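PDB 1W07: peroxisomal acyl-coenzyme A oxidase 1 from Arabidopsis thaliana, which oxidises long- and medium-chain acyl-CoAs to 2-trans-enoyl-CoAs with an FAD cofactor, passing the electrons to oxygen to form hydrogen peroxide. Local coordinates for residues Leu296-Cys301 with His612-Val617; Gln331-Pro336 with Arg396-Gly401; Ser340-Arg345 with Val601-Ala606. The protein carries 1 engineered substitution. All coordinates share one frame; numbering follows the deposited sequence.

Contact 1. Residues Leu296-Cys301 with His612-Val617; sequences LSRAVC and HYLNSV
Arg298 leaves its helix with CG beside the backbone N and anti to the carbonyl carbon (chi1 -70°), and a bend at chi3 then lays the guanidinium against one face of the Tyr613 ring. The tyrosine meets it by the other choice: its CG is anti to the backbone N (chi1 -175°), which swings the ring back toward helix 278-309. The two side chains cross at about a right angle, yet their flat groups lie nearly face to face, with the planes 30° apart. Arg298 CZ sits 4.1 Å from the ring centroid, over the face but shifted toward the rim, in a cation-pi contact. The shift carries it to the phenol end, so that Arg298 CZ lies 3.8 Å from Tyr613 CZ, while the aliphatic part follows the same side of the ring, Arg298 CD lying 3.5 Å from Tyr613 CE2. Water 1 donates to Leu614 O at 2.7 Å and weakly accepts from Arg298 NH2 at 3.1 Å, linking the arginine to the last turn of helix 611-614. Beside these polar groups, Leu614 reaches back to the helix with both methyls: CD1 touches Cys301 SG at 3.6 Å, and CD2 rests against the Arg298 backbone, 3.8 Å from its O. Phe92 meets the Tyr613 ring edge-to-face, and Asp94 forms a salt bridge with Arg298 NH2. The carboxylate of Asp94 thus balances the arginine charge, while the Tyr613 face and the water-linked Leu614 carbonyl hold the guanidinium in place, tying the C-terminal region to the N-terminal helical domain through the C-alpha1 helix.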
loop_
_atom_site.group_PDB
_atom_site.type_symbol
_atom_site.label_atom_id
_atom_site.label_comp_id
_atom_site.label_asym_id
_atom_site.label_seq_id
_atom_site.Cartn_x
_atom_site.Cartn_y
_atom_site.Cartn_z
ATOM N N LEU B 296 5.851 3.140 -12.181
ATOM C CA LEU B 296 6.214 4.206 -11.254
ATOM C C LEU B 296 6.037 5.575 -11.875
ATOM O O LEU B 296 5.469 6.471 -11.245
ATOM C CB LEU B 296 7.652 4.026 -10.748
ATOM C CG LEU B 296 8.133 5.013 -9.679
ATOM C CD1 LEU B 296 7.156 5.030 -8.509
ATOM C CD2 LEU B 296 9.534 4.630 -9.200
ATOM N N SER B 297 6.514 5.739 -13.105
ATOM C CA SER B 297 6.387 7.011 -13.819
ATOM C C SER B 297 4.919 7.404 -13.982
ATOM O O SER B 297 4.597 8.591 -13.962
ATOM C CB SER B 297 7.031 6.922 -15.207
ATOM O OG SER B 297 6.392 5.955 -16.036
ATOM N N ARG B 298 4.018 6.431 -14.140
ATOM C CA ARG B 298 2.607 6.785 -14.314
ATOM C C ARG B 298 2.108 7.419 -13.023
ATOM O O ARG B 298 1.484 8.489 -13.052
ATOM C CB ARG B 298 1.748 5.559 -14.635
ATOM C CG ARG B 298 1.978 4.954 -16.022
ATOM C CD ARG B 298 1.248 3.604 -16.181
ATOM N NE ARG B 298 -0.201 3.762 -16.194
ATOM C CZ ARG B 298 -1.065 2.797 -16.499
ATOM N NH1 ARG B 298 -0.638 1.575 -16.797
ATOM N NH2 ARG B 298 -2.369 3.063 -16.553
ATOM N N ALA B 299 2.384 6.760 -11.893
ATOM C CA ALA B 299 1.949 7.254 -10.598
ATOM C C ALA B 299 2.550 8.621 -10.291
ATOM O O ALA B 299 1.842 9.527 -9.862
ATOM C CB ALA B 299 2.317 6.234 -9.486
ATOM N N VAL B 300 3.852 8.771 -10.515
ATOM C CA VAL B 300 4.554 10.044 -10.271
ATOM C C VAL B 300 4.000 11.175 -11.167
ATOM O O VAL B 300 3.897 12.327 -10.731
ATOM C CB VAL B 300 6.081 9.886 -10.522
ATOM C CG1 VAL B 300 6.777 11.261 -10.571
ATOM C CG2 VAL B 300 6.684 8.997 -9.414
ATOM N N CYS B 301 3.654 10.850 -12.410
ATOM C CA CYS B 301 3.108 11.847 -13.328
ATOM C C CYS B 301 1.799 12.378 -12.733
ATOM O O CYS B 301 1.562 13.583 -12.702
ATOM C CB CYS B 301 2.843 11.198 -14.685
ATOM S SG CYS B 301 2.101 12.267 -15.957
ATOM N N HIS B 612 -5.745 9.132 -21.958
ATOM C CA HIS B 612 -6.415 7.841 -22.048
ATOM C C HIS B 612 -5.615 6.775 -21.306
ATOM O O HIS B 612 -6.185 5.977 -20.563
ATOM C CB HIS B 612 -6.599 7.425 -23.512
ATOM C CG HIS B 612 -7.129 6.037 -23.688
ATOM N ND1 HIS B 612 -6.321 4.922 -23.637
ATOM C CD2 HIS B 612 -8.387 5.580 -23.894
ATOM C CE1 HIS B 612 -7.057 3.838 -23.805
ATOM N NE2 HIS B 612 -8.315 4.209 -23.962
ATOM N N TYR B 613 -4.296 6.768 -21.498
ATOM C CA TYR B 613 -3.445 5.770 -20.846
ATOM C C TYR B 613 -3.360 6.001 -19.338
ATOM O O TYR B 613 -3.457 5.056 -18.545
ATOM C CB TYR B 613 -2.039 5.797 -21.437
ATOM C CG TYR B 613 -1.132 4.718 -20.888
ATOM C CD1 TYR B 613 -1.410 3.369 -21.110
ATOM C CD2 TYR B 613 0.002 5.047 -20.148
ATOM C CE1 TYR B 613 -0.578 2.377 -20.613
ATOM C CE2 TYR B 613 0.836 4.070 -19.649
ATOM C CZ TYR B 613 0.548 2.741 -19.886
ATOM O OH TYR B 613 1.424 1.798 -19.433
ATOM N N LEU B 614 -3.175 7.259 -18.946
ATOM C CA LEU B 614 -3.081 7.610 -17.535
ATOM C C LEU B 614 -4.383 7.330 -16.818
ATOM O O LEU B 614 -4.374 6.962 -15.639
ATOM C CB LEU B 614 -2.715 9.088 -17.357
ATOM C CG LEU B 614 -1.230 9.483 -17.340
ATOM C CD1 LEU B 614 -1.094 10.977 -17.050
ATOM C CD2 LEU B 614 -0.500 8.675 -16.280
ATOM N N ASN B 615 -5.496 7.538 -17.522
ATOM C CA ASN B 615 -6.834 7.293 -16.974
ATOM C C ASN B 615 -6.965 7.912 -15.587
ATOM O O ASN B 615 -7.390 7.248 -14.644
ATOM C CB ASN B 615 -7.064 5.785 -16.895
ATOM C CG ASN B 615 -8.518 5.427 -16.700
ATOM O OD1 ASN B 615 -9.394 5.973 -17.369
ATOM N ND2 ASN B 615 -8.781 4.482 -15.808
ATOM N N SER B 616 -6.610 9.191 -15.490
ATOM C CA SER B 616 -6.612 9.908 -14.225
ATOM C C SER B 616 -7.146 11.315 -14.323
ATOM O O SER B 616 -6.667 12.118 -15.122
ATOM C CB SER B 616 -5.188 9.990 -13.683
ATOM O OG SER B 616 -5.128 10.838 -12.547
ATOM N N VAL B 617 -8.118 11.614 -13.479
ATOM C CA VAL B 617 -8.708 12.935 -13.461
ATOM C C VAL B 617 -7.752 13.900 -12.754
ATOM O O VAL B 617 -7.613 15.051 -13.152
ATOM C CB VAL B 617 -10.071 12.921 -12.714
ATOM C CG1 VAL B 617 -10.570 14.349 -12.547
ATOM C CG2 VAL B 617 -11.099 12.060 -13.491
HETATM O O HOH W 1 -2.357 5.433 -14.602
#

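Contact 2. Residues Gln331-Pro336 with Arg396-Gly401; sequences QNRLFP and RKLCGG. With FAD (flavin-adenine dinucleotide), chain C.
Leu398 sets one methyl, CD2, squarely over the centre of the Arg333 guanidinium, 3.4 Å from Arg333 CZ. The two side chains slide past each other in opposite directions, and the same methyl also touches the start of the arginine chain, 3.7 Å from Arg333 CB. Arg333 takes this course because CG lies beside its backbone N (chi1 -67°) and the chain, extended at chi2, bends at chi3 (67°), folding the guanidinium across the leucine. The other branch of Leu398 serves a different neighbour: CD1 packs 3.9 Å from Leu334 CB. Lys397 starts out toward the arginine, but its chain leads the amino group away to Glu393. Together these residues join helices 328-363 and 370-398 of the C-alpha1 helical bundle, the counterpart of the C-terminal bundle of acyl-CoA dehydrogenases, where the chain after helix 370-398 runs past FAD through Gly400 and Gly401. Arg333 NH1 reaches the adenosine ribose through weak bonds to FAD O3B (3.2 Å) and FAD O2B. Water 2 accepts from Arg333 NH2 at 2.8 Å and donates to Lys397 O, while Glu394 holds NE in a salt bridge. Water 2 and, more weakly, FAD O2B meet the guanidinium in its plane, whereas Leu398 CD2 covers one face. Farther along the chain, Gly401 N donates to the FAD phosphate oxygen O1P at 3.0 Å. Gly400, with positive phi, passes so near the pyrophosphate that its CA is 3.7 Å from FAD O3P. Ser144, Thr422 and Asp426 of the second subunit bind the same FAD.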
loop_
_atom_site.group_PDB
_atom_site.type_symbol
_atom_site.label_atom_id
_atom_site.label_comp_id
_atom_site.label_asym_id
_atom_site.label_seq_id
_atom_site.Cartn_x
_atom_site.Cartn_y
_atom_site.Cartn_z
ATOM N N GLN B 331 7.764 17.470 -1.572
ATOM C CA GLN B 331 8.923 17.249 -2.451
ATOM C C GLN B 331 9.773 16.045 -2.011
ATOM O O GLN B 331 10.251 15.257 -2.847
ATOM C CB GLN B 331 9.788 18.517 -2.490
ATOM C CG GLN B 331 8.988 19.770 -2.868
ATOM C CD GLN B 331 9.842 21.018 -3.011
ATOM O OE1 GLN B 331 10.985 21.065 -2.542
ATOM N NE2 GLN B 331 9.286 22.046 -3.642
ATOM N N ASN B 332 9.951 15.916 -0.700
ATOM C CA ASN B 332 10.730 14.828 -0.109
ATOM C C ASN B 332 10.037 13.481 -0.294
ATOM O O ASN B 332 10.678 12.434 -0.245
ATOM C CB ASN B 332 10.946 15.097 1.383
ATOM C CG ASN B 332 11.887 14.094 2.028
ATOM O OD1 ASN B 332 13.008 13.896 1.564
ATOM N ND2 ASN B 332 11.430 13.450 3.100
ATOM N N ARG B 333 8.728 13.507 -0.511
ATOM C CA ARG B 333 7.983 12.263 -0.708
ATOM C C ARG B 333 7.835 11.925 -2.200
ATOM O O ARG B 333 7.883 10.752 -2.597
ATOM C CB ARG B 333 6.591 12.383 -0.066
ATOM C CG ARG B 333 6.620 12.489 1.466
ATOM C CD ARG B 333 5.357 13.161 2.010
ATOM N NE ARG B 333 4.166 12.348 1.809
ATOM C CZ ARG B 333 2.921 12.797 1.957
ATOM N NH1 ARG B 333 2.698 14.059 2.304
ATOM N NH2 ARG B 333 1.889 11.982 1.760
ATOM N N LEU B 334 7.686 12.961 -3.019
ATOM C CA LEU B 334 7.476 12.801 -4.456
ATOM C C LEU B 334 8.724 12.789 -5.327
ATOM O O LEU B 334 8.867 11.923 -6.184
ATOM C CB LEU B 334 6.539 13.915 -4.942
ATOM C CG LEU B 334 6.315 14.067 -6.458
ATOM C CD1 LEU B 334 5.549 12.874 -7.004
ATOM C CD2 LEU B 334 5.543 15.352 -6.706
ATOM N N PHE B 335 9.618 13.757 -5.116
ATOM C CA PHE B 335 10.823 13.850 -5.931
ATOM C C PHE B 335 11.724 12.614 -5.895
ATOM O O PHE B 335 12.339 12.274 -6.903
ATOM C CB PHE B 335 11.602 15.118 -5.565
ATOM C CG PHE B 335 10.902 16.398 -5.978
ATOM C CD1 PHE B 335 11.472 17.632 -5.668
ATOM C CD2 PHE B 335 9.687 16.378 -6.667
ATOM C CE1 PHE B 335 10.848 18.820 -6.035
ATOM C CE2 PHE B 335 9.046 17.573 -7.046
ATOM C CZ PHE B 335 9.636 18.796 -6.723
ATOM N N PRO B 336 11.824 11.934 -4.740
ATOM C CA PRO B 336 12.665 10.732 -4.720
ATOM C C PRO B 336 12.028 9.676 -5.641
ATOM O O PRO B 336 12.733 8.891 -6.280
ATOM C CB PRO B 336 12.648 10.332 -3.243
ATOM C CG PRO B 336 12.562 11.679 -2.541
ATOM C CD PRO B 336 11.500 12.374 -3.373
ATOM N N ARG B 396 -0.552 7.953 -4.167
ATOM C CA ARG B 396 -1.975 8.085 -3.915
ATOM C C ARG B 396 -2.176 8.965 -2.676
ATOM O O ARG B 396 -3.014 9.871 -2.686
ATOM C CB ARG B 396 -2.625 6.708 -3.736
ATOM C CG ARG B 396 -4.156 6.748 -3.713
ATOM C CD ARG B 396 -4.719 5.419 -3.261
ATOM N NE ARG B 396 -4.316 5.160 -1.883
ATOM C CZ ARG B 396 -4.766 5.842 -0.834
ATOM N NH1 ARG B 396 -5.670 6.807 -0.988
ATOM N NH2 ARG B 396 -4.284 5.583 0.367
ATOM N N LYS B 397 -1.392 8.728 -1.621
ATOM C CA LYS B 397 -1.503 9.518 -0.402
ATOM C C LYS B 397 -1.127 10.975 -0.669
ATOM O O LYS B 397 -1.635 11.896 -0.019
ATOM C CB LYS B 397 -0.594 8.953 0.699
ATOM C CG LYS B 397 -1.010 7.573 1.217
ATOM C CD LYS B 397 -0.410 7.326 2.604
ATOM C CE LYS B 397 -0.883 5.996 3.190
ATOM N NZ LYS B 397 -0.312 4.822 2.471
ATOM N N LEU B 398 -0.219 11.185 -1.614
ATOM C CA LEU B 398 0.210 12.534 -1.960
ATOM C C LEU B 398 -0.937 13.343 -2.568
ATOM O O LEU B 398 -0.881 14.576 -2.613
ATOM C CB LEU B 398 1.394 12.473 -2.934
ATOM C CG LEU B 398 2.723 12.088 -2.267
ATOM C CD1 LEU B 398 3.764 11.756 -3.321
ATOM C CD2 LEU B 398 3.191 13.237 -1.389
ATOM N N CYS B 399 -1.977 12.650 -3.036
ATOM C CA CYS B 399 -3.128 13.320 -3.637
ATOM C C CYS B 399 -4.252 13.529 -2.604
ATOM O O CYS B 399 -5.384 13.855 -2.957
ATOM C CB CYS B 399 -3.654 12.519 -4.838
ATOM S SG CYS B 399 -2.667 12.600 -6.289
ATOM N N GLY B 400 -3.931 13.365 -1.322
ATOM C CA GLY B 400 -4.917 13.572 -0.275
ATOM C C GLY B 400 -6.221 12.803 -0.447
ATOM O O GLY B 400 -6.232 11.704 -0.995
ATOM N N GLY B 401 -7.328 13.374 0.017
ATOM C CA GLY B 401 -8.618 12.712 -0.092
ATOM C C GLY B 401 -9.022 12.234 -1.476
ATOM O O GLY B 401 -9.441 11.080 -1.640
HETATM P PA FAD C . -4.760 18.173 1.329
HETATM O O1A FAD C . -4.776 18.841 2.651
HETATM O O2A FAD C . -5.175 18.945 0.135
HETATM O O5B FAD C . -3.293 17.553 1.093
HETATM C C5B FAD C . -2.897 17.025 -0.176
HETATM C C4B FAD C . -1.377 16.837 -0.205
HETATM O O4B FAD C . -0.796 18.105 0.165
HETATM C C3B FAD C . -0.932 15.832 0.861
HETATM O O3B FAD C . 0.320 15.252 0.484
HETATM C C2B FAD C . -0.764 16.728 2.087
HETATM O O2B FAD C . 0.190 16.147 2.980
HETATM C C1B FAD C . -0.112 17.941 1.418
HETATM N N9A FAD C . -0.270 19.157 2.245
HETATM C C8A FAD C . -1.392 19.865 2.386
HETATM N N7A FAD C . -1.169 20.907 3.183
HETATM C C5A FAD C . 0.110 20.870 3.545
HETATM C C6A FAD C . 0.895 21.687 4.348
HETATM N N6A FAD C . 0.386 22.780 4.906
HETATM N N1A FAD C . 2.245 21.357 4.522
HETATM C C2A FAD C . 2.769 20.224 3.885
HETATM N N3A FAD C . 1.987 19.469 3.132
HETATM C C4A FAD C . 0.689 19.760 2.950
HETATM N N1 FAD C . -15.202 15.350 5.164
HETATM C C2 FAD C . -16.384 15.783 5.777
HETATM O O2 FAD C . -16.609 16.984 5.900
HETATM N N3 FAD C . -17.321 14.830 6.199
HETATM C C4 FAD C . -17.082 13.464 5.997
HETATM O O4 FAD C . -17.913 12.637 6.365
HETATM C C4X FAD C . -15.907 13.045 5.385
HETATM N N5 FAD C . -15.688 11.685 5.121
HETATM C C5X FAD C . -14.522 11.255 4.475
HETATM C C6 FAD C . -14.380 9.923 4.098
HETATM C C7 FAD C . -13.292 9.531 3.319
HETATM C C7M FAD C . -13.184 8.069 2.877
HETATM C C8 FAD C . -12.339 10.472 2.927
HETATM C C8M FAD C . -11.156 10.086 2.032
HETATM C C9 FAD C . -12.477 11.798 3.322
HETATM C C9A FAD C . -13.566 12.199 4.095
HETATM N N10 FAD C . -13.759 13.551 4.408
HETATM C C10 FAD C . -14.966 13.982 4.976
HETATM C "C1'" FAD C . -12.729 14.560 4.062
HETATM C "C2'" FAD C . -11.572 14.436 5.060
HETATM O "O2'" FAD C . -12.083 14.507 6.395
HETATM C "C3'" FAD C . -10.473 15.491 4.899
HETATM O "O3'" FAD C . -11.037 16.803 4.994
HETATM C "C4'" FAD C . -9.725 15.362 3.569
HETATM O "O4'" FAD C . -9.469 13.993 3.250
HETATM C "C5'" FAD C . -8.399 16.119 3.648
HETATM O "O5'" FAD C . -7.598 15.794 2.512
HETATM P P FAD C . -7.261 16.896 1.392
HETATM O O1P FAD C . -7.767 16.381 0.101
HETATM O O2P FAD C . -7.724 18.221 1.861
HETATM O O3P FAD C . -5.653 16.837 1.392
HETATM O O HOH W 2 -0.728 12.698 2.543
#

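Contact 3. Residues Ser340-Arg345 with Val601-Ala606; sequences SAYAFR and VALVDA
Tyr342 reaches from helix 328-363 to helix 600-605, its hydroxyl donating a hydrogen bond to the backbone carbonyl of Leu603. With Leu603 and Ala606 it accounts for all the surface buried here, and the tyrosine gives the largest share. The backbones stand well apart: Tyr342 CA and Leu603 CA, the nearest such pair, are 9.8 Å from each other, and the tyrosine side chain covers most of that distance. Its CG lies anti to the carbonyl carbon (chi1 -79°), and from there the ring projects toward the shorter helix and presents its phenol end. The Tyr342 OH to Leu603 O bond is 2.8 Å long. At the acceptor, the hydroxyl approaches at a C=O...O angle of 137°, in the carbonyl plane and on a lone pair; at the donor, the oxygen lies at the ring edge, in the ring plane. Two apolar groups lie near the hydroxyl. Ala606 CB touches Tyr342 OH at 3.5 Å, and Leu603 adds its CD2 methyl at 4.2 Å from the same oxygen. The buried hydroxyl is thereby satisfied by a main-chain oxygen of helix 600-605. Met21 of helix 18-26 packs on all three residues, Trp25 meets the Tyr342 ring edge-to-face, and Leu552 and Leu555 of helix 548-566 also touch this tyrosine. No FAD-binding residue takes part; here a tyrosine-to-carbonyl hydrogen bond joins helices of the all-alpha interior, where the C-alpha1 bundle meets the additional C-terminal helical domain characteristic of acyl-CoA oxidases.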
loop_
_atom_site.group_PDB
_atom_site.type_symbol
_atom_site.label_atom_id
_atom_site.label_comp_id
_atom_site.label_asym_id
_atom_site.label_seq_id
_atom_site.Cartn_x
_atom_site.Cartn_y
_atom_site.Cartn_z
ATOM N N SER B 340 13.598 7.995 -8.851
ATOM C CA SER B 340 13.623 6.528 -8.933
ATOM C C SER B 340 13.054 6.030 -10.253
ATOM O O SER B 340 13.492 5.003 -10.774
ATOM C CB SER B 340 12.827 5.892 -7.783
ATOM O OG SER B 340 13.400 6.137 -6.505
ATOM N N ALA B 341 12.059 6.733 -10.783
ATOM C CA ALA B 341 11.483 6.332 -12.063
ATOM C C ALA B 341 12.587 6.374 -13.119
ATOM O O ALA B 341 12.780 5.409 -13.852
ATOM C CB ALA B 341 10.331 7.268 -12.450
ATOM N N TYR B 342 13.326 7.479 -13.199
ATOM C CA TYR B 342 14.410 7.556 -14.180
ATOM C C TYR B 342 15.529 6.565 -13.831
ATOM O O TYR B 342 16.098 5.911 -14.704
ATOM C CB TYR B 342 14.969 8.975 -14.249
ATOM C CG TYR B 342 14.113 9.939 -15.057
ATOM C CD1 TYR B 342 12.908 10.428 -14.553
ATOM C CD2 TYR B 342 14.512 10.359 -16.323
ATOM C CE1 TYR B 342 12.121 11.324 -15.291
ATOM C CE2 TYR B 342 13.739 11.242 -17.078
ATOM C CZ TYR B 342 12.544 11.725 -16.556
ATOM O OH TYR B 342 11.778 12.605 -17.284
ATOM N N ALA B 343 15.841 6.453 -12.548
ATOM C CA ALA B 343 16.869 5.526 -12.121
ATOM C C ALA B 343 16.541 4.092 -12.570
ATOM O O ALA B 343 17.417 3.381 -13.077
ATOM C CB ALA B 343 17.031 5.592 -10.615
ATOM N N PHE B 344 15.289 3.670 -12.396
ATOM C CA PHE B 344 14.867 2.318 -12.778
ATOM C C PHE B 344 14.799 2.164 -14.286
ATOM O O PHE B 344 15.017 1.081 -14.824
ATOM C CB PHE B 344 13.513 1.963 -12.157
ATOM C CG PHE B 344 13.514 1.940 -10.650
ATOM C CD1 PHE B 344 14.709 1.950 -9.924
ATOM C CD2 PHE B 344 12.310 1.874 -9.959
ATOM C CE1 PHE B 344 14.693 1.895 -8.529
ATOM C CE2 PHE B 344 12.280 1.815 -8.580
ATOM C CZ PHE B 344 13.476 1.826 -7.856
ATOM N N ARG B 345 14.494 3.251 -14.983
ATOM C CA ARG B 345 14.463 3.230 -16.448
ATOM C C ARG B 345 15.900 2.942 -16.975
ATOM O O ARG B 345 16.114 2.061 -17.815
ATOM C CB ARG B 345 13.989 4.605 -16.938
ATOM C CG ARG B 345 13.649 4.691 -18.406
ATOM C CD ARG B 345 12.432 3.848 -18.686
ATOM N NE ARG B 345 11.853 4.156 -19.981
ATOM C CZ ARG B 345 10.655 3.734 -20.367
ATOM N NH1 ARG B 345 9.911 2.991 -19.548
ATOM N NH2 ARG B 345 10.201 4.047 -21.570
ATOM N N VAL B 601 6.815 19.334 -13.306
ATOM C CA VAL B 601 5.788 19.024 -14.276
ATOM C C VAL B 601 6.358 18.610 -15.625
ATOM O O VAL B 601 5.897 17.637 -16.213
ATOM C CB VAL B 601 4.824 20.200 -14.445
ATOM C CG1 VAL B 601 3.854 19.914 -15.618
ATOM C CG2 VAL B 601 4.072 20.435 -13.130
ATOM N N ALA B 602 7.350 19.345 -16.122
ATOM C CA ALA B 602 7.966 19.011 -17.406
ATOM C C ALA B 602 8.657 17.649 -17.323
ATOM O O ALA B 602 8.655 16.884 -18.294
ATOM C CB ALA B 602 8.977 20.097 -17.812
ATOM N N LEU B 603 9.247 17.329 -16.171
ATOM C CA LEU B 603 9.915 16.031 -16.037
ATOM C C LEU B 603 8.939 14.852 -16.165
ATOM O O LEU B 603 9.341 13.759 -16.579
ATOM C CB LEU B 603 10.655 15.964 -14.700
ATOM C CG LEU B 603 11.931 16.816 -14.624
ATOM C CD1 LEU B 603 12.480 16.828 -13.204
ATOM C CD2 LEU B 603 12.951 16.254 -15.594
ATOM N N VAL B 604 7.664 15.050 -15.818
ATOM C CA VAL B 604 6.711 13.953 -15.969
ATOM C C VAL B 604 6.055 14.003 -17.346
ATOM O O VAL B 604 5.538 12.992 -17.829
ATOM C CB VAL B 604 5.627 13.939 -14.846
ATOM C CG1 VAL B 604 6.313 13.828 -13.488
ATOM C CG2 VAL B 604 4.688 15.169 -14.936
ATOM N N ASP B 605 6.083 15.176 -17.988
ATOM C CA ASP B 605 5.500 15.304 -19.326
ATOM C C ASP B 605 6.417 14.535 -20.270
ATOM O O ASP B 605 5.992 14.049 -21.320
ATOM C CB ASP B 605 5.431 16.765 -19.791
ATOM C CG ASP B 605 4.414 17.595 -19.025
ATOM O OD1 ASP B 605 3.401 17.048 -18.535
ATOM O OD2 ASP B 605 4.628 18.834 -18.940
ATOM N N ALA B 606 7.688 14.427 -19.895
ATOM C CA ALA B 606 8.659 13.705 -20.717
ATOM C C ALA B 606 8.235 12.253 -20.953
ATOM O O ALA B 606 8.700 11.610 -21.896
ATOM C CB ALA B 606 10.032 13.757 -20.062
#

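Contacts 1 and 3 are buried and both join the C-alpha1 region to the C-terminal region, whereas contact 2 stays within C-alpha1, is only partly buried and borders FAD and the second subunit. Helix 328-363 serves contacts 2 and 3 at successive points, and helix 278-309 of contact 1 packs on both: Val300 touches Leu334 as well as Val604, and Leu296 reaches Ser340 and Ala341. The chemistry follows the setting. An arginine is central to contacts 1 and 2, lying against an aromatic face in the former and against a methyl beside the cofactor in the latter; contact 3 instead relies on a neutral hydroxyl and a backbone carbonyl.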